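Local coordinates for protein neuraminidase (PDB 4GEZ) that forms a tetrameric coat glycoprotein of bat influenza A virus, resembling enzymes that cleave terminal sialic acid but with a diverged putative active site, at residues S163-V168 with H179-L184; R191-N196 with K234-Q239. All coordinates share one frame; numbering follows the deposited sequence.

Contact 1. Residues S163-V168 with H179-L184; sequences SCFVIV and HRIYEL
Val-168 and Tyr-182 pack tightly in this antiparallel pairing: CG2 of Val-168 reaches CD1 of Tyr-182 at 3.6 Å. With CG1 anti to the backbone N (chi1 176°), Val-168 sends its other methyl, CG2, to the tyrosine ring. On the same sheet face Val-166 adds its CG1, 4.0 Å from CB of Tyr-182, and Leu-184 continues the apolar row. The example illustrates how a hairpin couples regular backbone bonding with side-chain packing. Six backbone hydrogen bonds join 163-168 to 179-184; the longest, Val-166 N to Tyr-182 O, measures 3.3 Å.

On the other face Glu-183, its chain extended, runs close alongside the buried Phe-165 ring, laying CG 3.5 Å from CE2 of Phe-165, the carboxylate turned 54° from the ring. Only the polar ends are looser. OE1 of Glu-183, a ligand of a second calcium site unoccupied in this chain, forms a salt bridge with Arg-191, whereas OE2 of Glu-183 merely approaches OG of Ser-163 at 3.5 Å. On the Val-168/Tyr-182 face the extended Arg-180 chain leads away from 163-168 to a cation-pi contact with Trp-192.

Cys-164 ties the edge strand on through its disulfide to Cys-159. Strand 116-122 packs against Val-166 and Leu-184, while strands 205-210 and 229-233 receive Ile-167 and Ile-181, so this hairpin forms the middle of a propeller blade packed between two others.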
# COMPACT_ATOMS: atom_id res chain seq x y z
N SER A 163 4.20 -30.12 13.66
CA SER A 163 4.41 -31.07 12.57
C SER A 163 3.49 -30.76 11.39
O SER A 163 2.28 -30.68 11.55
CB SER A 163 4.15 -32.50 13.06
OG SER A 163 5.13 -32.91 13.99
N CYS A 164 4.08 -30.59 10.21
CA CYS A 164 3.28 -30.26 9.03
C CYS A 164 3.23 -31.40 8.03
O CYS A 164 4.25 -32.05 7.77
CB CYS A 164 3.80 -28.98 8.37
SG CYS A 164 3.71 -27.52 9.42
N PHE A 165 2.07 -31.63 7.44
CA PHE A 165 1.89 -32.78 6.55
C PHE A 165 1.39 -32.34 5.18
O PHE A 165 0.52 -31.48 5.07
CB PHE A 165 0.93 -33.79 7.17
CG PHE A 165 1.34 -34.25 8.54
CD1 PHE A 165 0.86 -33.61 9.68
CD2 PHE A 165 2.20 -35.34 8.70
CE1 PHE A 165 1.23 -34.04 10.95
CE2 PHE A 165 2.58 -35.77 9.96
CZ PHE A 165 2.09 -35.12 11.09
N VAL A 166 1.93 -32.96 4.14
CA VAL A 166 1.59 -32.61 2.77
C VAL A 166 1.73 -33.86 1.91
O VAL A 166 2.58 -34.71 2.19
CB VAL A 166 2.51 -31.45 2.25
CG1 VAL A 166 3.96 -31.88 2.25
CG2 VAL A 166 2.09 -31.00 0.86
N ILE A 167 0.89 -33.99 0.89
CA ILE A 167 0.97 -35.14 0.00
C ILE A 167 1.69 -34.78 -1.29
O ILE A 167 1.30 -33.84 -1.99
CB ILE A 167 -0.44 -35.71 -0.29
CG1 ILE A 167 -1.03 -36.31 0.99
CG2 ILE A 167 -0.39 -36.77 -1.38
CD1 ILE A 167 -2.53 -36.19 1.09
N VAL A 168 2.74 -35.53 -1.61
CA VAL A 168 3.55 -35.27 -2.79
C VAL A 168 3.31 -36.40 -3.77
O VAL A 168 3.37 -37.57 -3.40
CB VAL A 168 5.06 -35.17 -2.43
CG1 VAL A 168 5.91 -35.00 -3.68
CG2 VAL A 168 5.30 -34.02 -1.46
N HIS A 179 2.33 -41.67 -4.44
CA HIS A 179 1.91 -40.60 -3.57
C HIS A 179 2.46 -40.84 -2.17
O HIS A 179 2.43 -41.96 -1.67
CB HIS A 179 0.38 -40.51 -3.54
CG HIS A 179 -0.23 -40.45 -4.90
ND1 HIS A 179 -0.34 -39.28 -5.62
CD2 HIS A 179 -0.75 -41.42 -5.69
CE1 HIS A 179 -0.90 -39.53 -6.79
NE2 HIS A 179 -1.16 -40.82 -6.86
N ARG A 180 2.99 -39.78 -1.56
CA ARG A 180 3.62 -39.91 -0.26
C ARG A 180 3.14 -38.83 0.69
O ARG A 180 2.86 -37.71 0.27
CB ARG A 180 5.14 -39.78 -0.40
CG ARG A 180 5.83 -40.88 -1.17
CD ARG A 180 7.30 -40.56 -1.27
NE ARG A 180 8.02 -41.46 -2.16
CZ ARG A 180 9.34 -41.44 -2.33
NH1 ARG A 180 10.08 -40.58 -1.65
NH2 ARG A 180 9.92 -42.29 -3.16
N ILE A 181 3.06 -39.18 1.97
CA ILE A 181 2.85 -38.19 3.01
C ILE A 181 4.21 -37.77 3.54
O ILE A 181 4.99 -38.61 3.98
CB ILE A 181 2.03 -38.74 4.18
CG1 ILE A 181 0.69 -39.27 3.69
CG2 ILE A 181 1.83 -37.67 5.24
CD1 ILE A 181 -0.09 -40.04 4.73
N TYR A 182 4.50 -36.47 3.48
CA TYR A 182 5.73 -35.94 4.06
C TYR A 182 5.43 -35.27 5.38
O TYR A 182 4.43 -34.55 5.50
CB TYR A 182 6.41 -34.96 3.10
CG TYR A 182 7.27 -35.63 2.06
CD1 TYR A 182 6.70 -36.23 0.95
CD2 TYR A 182 8.65 -35.69 2.21
CE1 TYR A 182 7.49 -36.85 -0.00
CE2 TYR A 182 9.45 -36.31 1.26
CZ TYR A 182 8.85 -36.89 0.16
OH TYR A 182 9.62 -37.51 -0.79
N GLU A 183 6.27 -35.52 6.38
CA GLU A 183 6.14 -34.85 7.67
C GLU A 183 7.27 -33.85 7.79
O GLU A 183 8.44 -34.20 7.63
CB GLU A 183 6.20 -35.84 8.84
CG GLU A 183 6.04 -35.15 10.19
CD GLU A 183 6.23 -36.09 11.37
OE1 GLU A 183 5.89 -37.28 11.26
OE2 GLU A 183 6.71 -35.61 12.42
N LEU A 184 6.92 -32.60 8.06
CA LEU A 184 7.90 -31.53 8.11
C LEU A 184 7.93 -30.86 9.48
O LEU A 184 6.93 -30.80 10.19
CB LEU A 184 7.59 -30.47 7.04
CG LEU A 184 7.24 -30.96 5.64
CD1 LEU A 184 6.85 -29.81 4.73
CD2 LEU A 184 8.42 -31.70 5.07

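Contact 2. Residues R191-N196 with K234-Q239; sequences RWKQLN and KELNYQ. With NAG (2-acetamido-2-deoxy-beta-D-glucopyranose), chain M.
Leu-195 and Tyr-238 meet in a CH-pi contact, CD2 of Leu-195 sitting 3.3 Å from the Tyr-238 ring centroid, almost straight above it. The phenol is held at its far end too: Asn-196 N donates to Tyr-238 OH over 3.0 Å, nearly straight at 175°, so the ring is fixed by a methyl on one face and a bond at its hydroxyl.

Lys-193 is a worked case of a long side chain serving apolar and polar partners in turn. CB of Lys-193 lies 3.7 Å from CD1 of Leu-236. CG stands anti to the backbone N (chi1 -177°), and the chain then bends at each of its later torsions, bringing CE of Lys-193 to 3.5 Å from Leu-236 O. At the tip, NZ of Lys-193 hydrogen-bonds the same Leu-236 O at 3.2 Å and comes to the edge of the Tyr-238 ring, 3.9 Å from CD1 of Tyr-238.

Arg-191 completes the row with a salt bridge, NH2 of Arg-191 to OE1 of Glu-235 at 2.6 Å, the guanidinium and carboxylate planes 65° apart; CD1 of Leu-236 lies over one guanidinium face. Asn-196 carries an N-linked NAG on ND2, and its OD1 is hydrogen-bonded to OG1 of Thr-198 of the sequon.

The contact joins strand 188-194 and the residues just after it to the turn before strand 238-241 and that strand's first residue; Leu-195 and Leu-236 rest on Ile-181 of strand 178-185, and Tyr-238 lies against Leu-230 and Phe-232 of strand 229-233.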
# COMPACT_ATOMS: atom_id res chain seq x y z
N ARG A 191 10.37 -37.35 8.02
CA ARG A 191 10.19 -38.66 7.43
C ARG A 191 9.08 -38.58 6.39
O ARG A 191 8.33 -37.60 6.35
CB ARG A 191 9.84 -39.70 8.50
CG ARG A 191 8.62 -39.31 9.31
CD ARG A 191 8.35 -40.25 10.47
NE ARG A 191 7.26 -39.75 11.30
CZ ARG A 191 6.31 -40.52 11.84
NH1 ARG A 191 6.31 -41.83 11.62
NH2 ARG A 191 5.36 -39.98 12.58
N TRP A 192 8.99 -39.61 5.56
CA TRP A 192 7.92 -39.69 4.57
C TRP A 192 7.40 -41.12 4.50
O TRP A 192 8.08 -42.06 4.88
CB TRP A 192 8.40 -39.20 3.21
CG TRP A 192 9.64 -39.86 2.73
CD1 TRP A 192 10.90 -39.36 2.78
CD2 TRP A 192 9.74 -41.14 2.09
NE1 TRP A 192 11.79 -40.24 2.22
CE2 TRP A 192 11.10 -41.35 1.79
CE3 TRP A 192 8.81 -42.13 1.75
CZ2 TRP A 192 11.56 -42.51 1.17
CZ3 TRP A 192 9.27 -43.28 1.13
CH2 TRP A 192 10.63 -43.46 0.85
N LYS A 193 6.18 -41.26 4.00
CA LYS A 193 5.51 -42.55 3.95
C LYS A 193 4.85 -42.71 2.60
O LYS A 193 4.03 -41.88 2.20
CB LYS A 193 4.44 -42.58 5.05
CG LYS A 193 3.68 -43.88 5.22
CD LYS A 193 4.46 -44.89 5.99
CE LYS A 193 3.71 -45.24 7.26
NZ LYS A 193 2.52 -46.04 6.96
N GLN A 194 5.21 -43.77 1.88
CA GLN A 194 4.57 -44.03 0.60
C GLN A 194 3.30 -44.83 0.83
O GLN A 194 3.31 -45.83 1.55
CB GLN A 194 5.49 -44.77 -0.37
CG GLN A 194 4.84 -44.98 -1.74
CD GLN A 194 5.83 -45.28 -2.85
OE1 GLN A 194 6.83 -44.59 -3.01
NE2 GLN A 194 5.55 -46.33 -3.62
N LEU A 195 2.21 -44.37 0.23
CA LEU A 195 0.93 -45.04 0.38
C LEU A 195 0.79 -46.08 -0.72
O LEU A 195 1.31 -45.91 -1.82
CB LEU A 195 -0.22 -44.03 0.30
CG LEU A 195 -0.10 -42.84 1.26
CD1 LEU A 195 -1.26 -41.87 1.10
CD2 LEU A 195 -0.03 -43.36 2.68
N ASN A 196 0.10 -47.17 -0.39
CA ASN A 196 -0.30 -48.14 -1.39
C ASN A 196 -1.55 -47.63 -2.11
O ASN A 196 -2.67 -47.76 -1.62
CB ASN A 196 -0.51 -49.51 -0.74
CG ASN A 196 -1.09 -50.54 -1.69
OD1 ASN A 196 -0.67 -50.66 -2.84
ND2 ASN A 196 -2.01 -51.35 -1.18
N LYS A 234 -0.93 -38.48 13.06
CA LYS A 234 0.37 -37.84 13.21
C LYS A 234 1.52 -38.84 13.05
O LYS A 234 2.62 -38.48 12.62
CB LYS A 234 0.44 -37.19 14.59
CG LYS A 234 -0.49 -36.00 14.76
CD LYS A 234 -0.29 -35.36 16.12
CE LYS A 234 1.04 -34.63 16.18
NZ LYS A 234 1.39 -34.16 17.55
N GLU A 235 1.24 -40.10 13.39
CA GLU A 235 2.22 -41.18 13.28
C GLU A 235 2.12 -41.94 11.96
O GLU A 235 2.67 -43.03 11.83
CB GLU A 235 2.10 -42.14 14.47
CG GLU A 235 2.66 -41.57 15.77
CD GLU A 235 4.18 -41.56 15.82
OE1 GLU A 235 4.81 -40.82 15.02
OE2 GLU A 235 4.76 -42.27 16.66
N LEU A 236 1.38 -41.37 11.02
CA LEU A 236 1.25 -41.92 9.66
C LEU A 236 0.52 -43.26 9.56
O LEU A 236 0.75 -44.03 8.62
CB LEU A 236 2.62 -41.98 8.96
CG LEU A 236 3.38 -40.64 8.96
CD1 LEU A 236 4.69 -40.73 8.19
CD2 LEU A 236 2.51 -39.54 8.39
N ASN A 237 -0.36 -43.55 10.51
CA ASN A 237 -1.28 -44.67 10.33
C ASN A 237 -2.35 -44.19 9.37
O ASN A 237 -2.99 -43.17 9.64
CB ASN A 237 -1.90 -45.08 11.67
CG ASN A 237 -2.64 -46.40 11.60
OD1 ASN A 237 -2.40 -47.21 10.71
ND2 ASN A 237 -3.53 -46.64 12.56
N TYR A 238 -2.59 -44.91 8.28
CA TYR A 238 -3.47 -44.40 7.24
C TYR A 238 -4.42 -45.45 6.70
O TYR A 238 -4.22 -46.65 6.91
CB TYR A 238 -2.66 -43.82 6.08
CG TYR A 238 -2.16 -44.86 5.11
CD1 TYR A 238 -0.99 -45.57 5.35
CD2 TYR A 238 -2.86 -45.13 3.93
CE1 TYR A 238 -0.53 -46.51 4.45
CE2 TYR A 238 -2.40 -46.07 3.03
CZ TYR A 238 -1.24 -46.75 3.30
OH TYR A 238 -0.78 -47.69 2.40
N GLN A 239 -5.44 -44.99 5.98
CA GLN A 239 -6.44 -45.87 5.37
C GLN A 239 -7.01 -45.18 4.13
O GLN A 239 -7.35 -44.00 4.18
CB GLN A 239 -7.55 -46.15 6.38
CG GLN A 239 -8.74 -46.92 5.84
CD GLN A 239 -9.89 -46.96 6.84
OE1 GLN A 239 -10.16 -45.97 7.53
NE2 GLN A 239 -10.57 -48.09 6.91
C1 NAG M . -2.45 -52.35 -2.13
C2 NAG M . -2.10 -53.81 -1.86
C3 NAG M . -2.68 -54.73 -2.93
C4 NAG M . -4.16 -54.45 -3.13
C5 NAG M . -4.37 -52.97 -3.43
C6 NAG M . -5.87 -52.68 -3.54
C7 NAG M . -0.07 -54.16 -0.57
C8 NAG M . 1.41 -54.38 -0.57
N2 NAG M . -0.66 -54.00 -1.75
O3 NAG M . -2.49 -56.08 -2.55
O4 NAG M . -4.67 -55.22 -4.20
O5 NAG M . -3.83 -52.17 -2.41
O6 NAG M . -6.33 -52.23 -2.29
O7 NAG M . -0.69 -54.12 0.49

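Along the chain both segments of contact 1 precede those of contact 2; the centres lie about 9 Å apart. Both reach the four-stranded sheet 158-160, 163-170, 178-185, 188-194. Contact 1 pairs its two middle strands; contact 2 starts from its outermost strand, next to 178-185, and crosses to the following blade, built from strands 205-210 to 238-241. Besides the Glu-183 to Arg-191 salt bridge, a probable backbone hydrogen bond from Ile-181 N to Lys-193 O (2.9 Å) links them within the sheet. Together they illustrate the beta-propeller principle: antiparallel pairing builds a blade, and side chains, partly bonded to backbone atoms across the gap, pack it against the next, here close to the glycosylated surface.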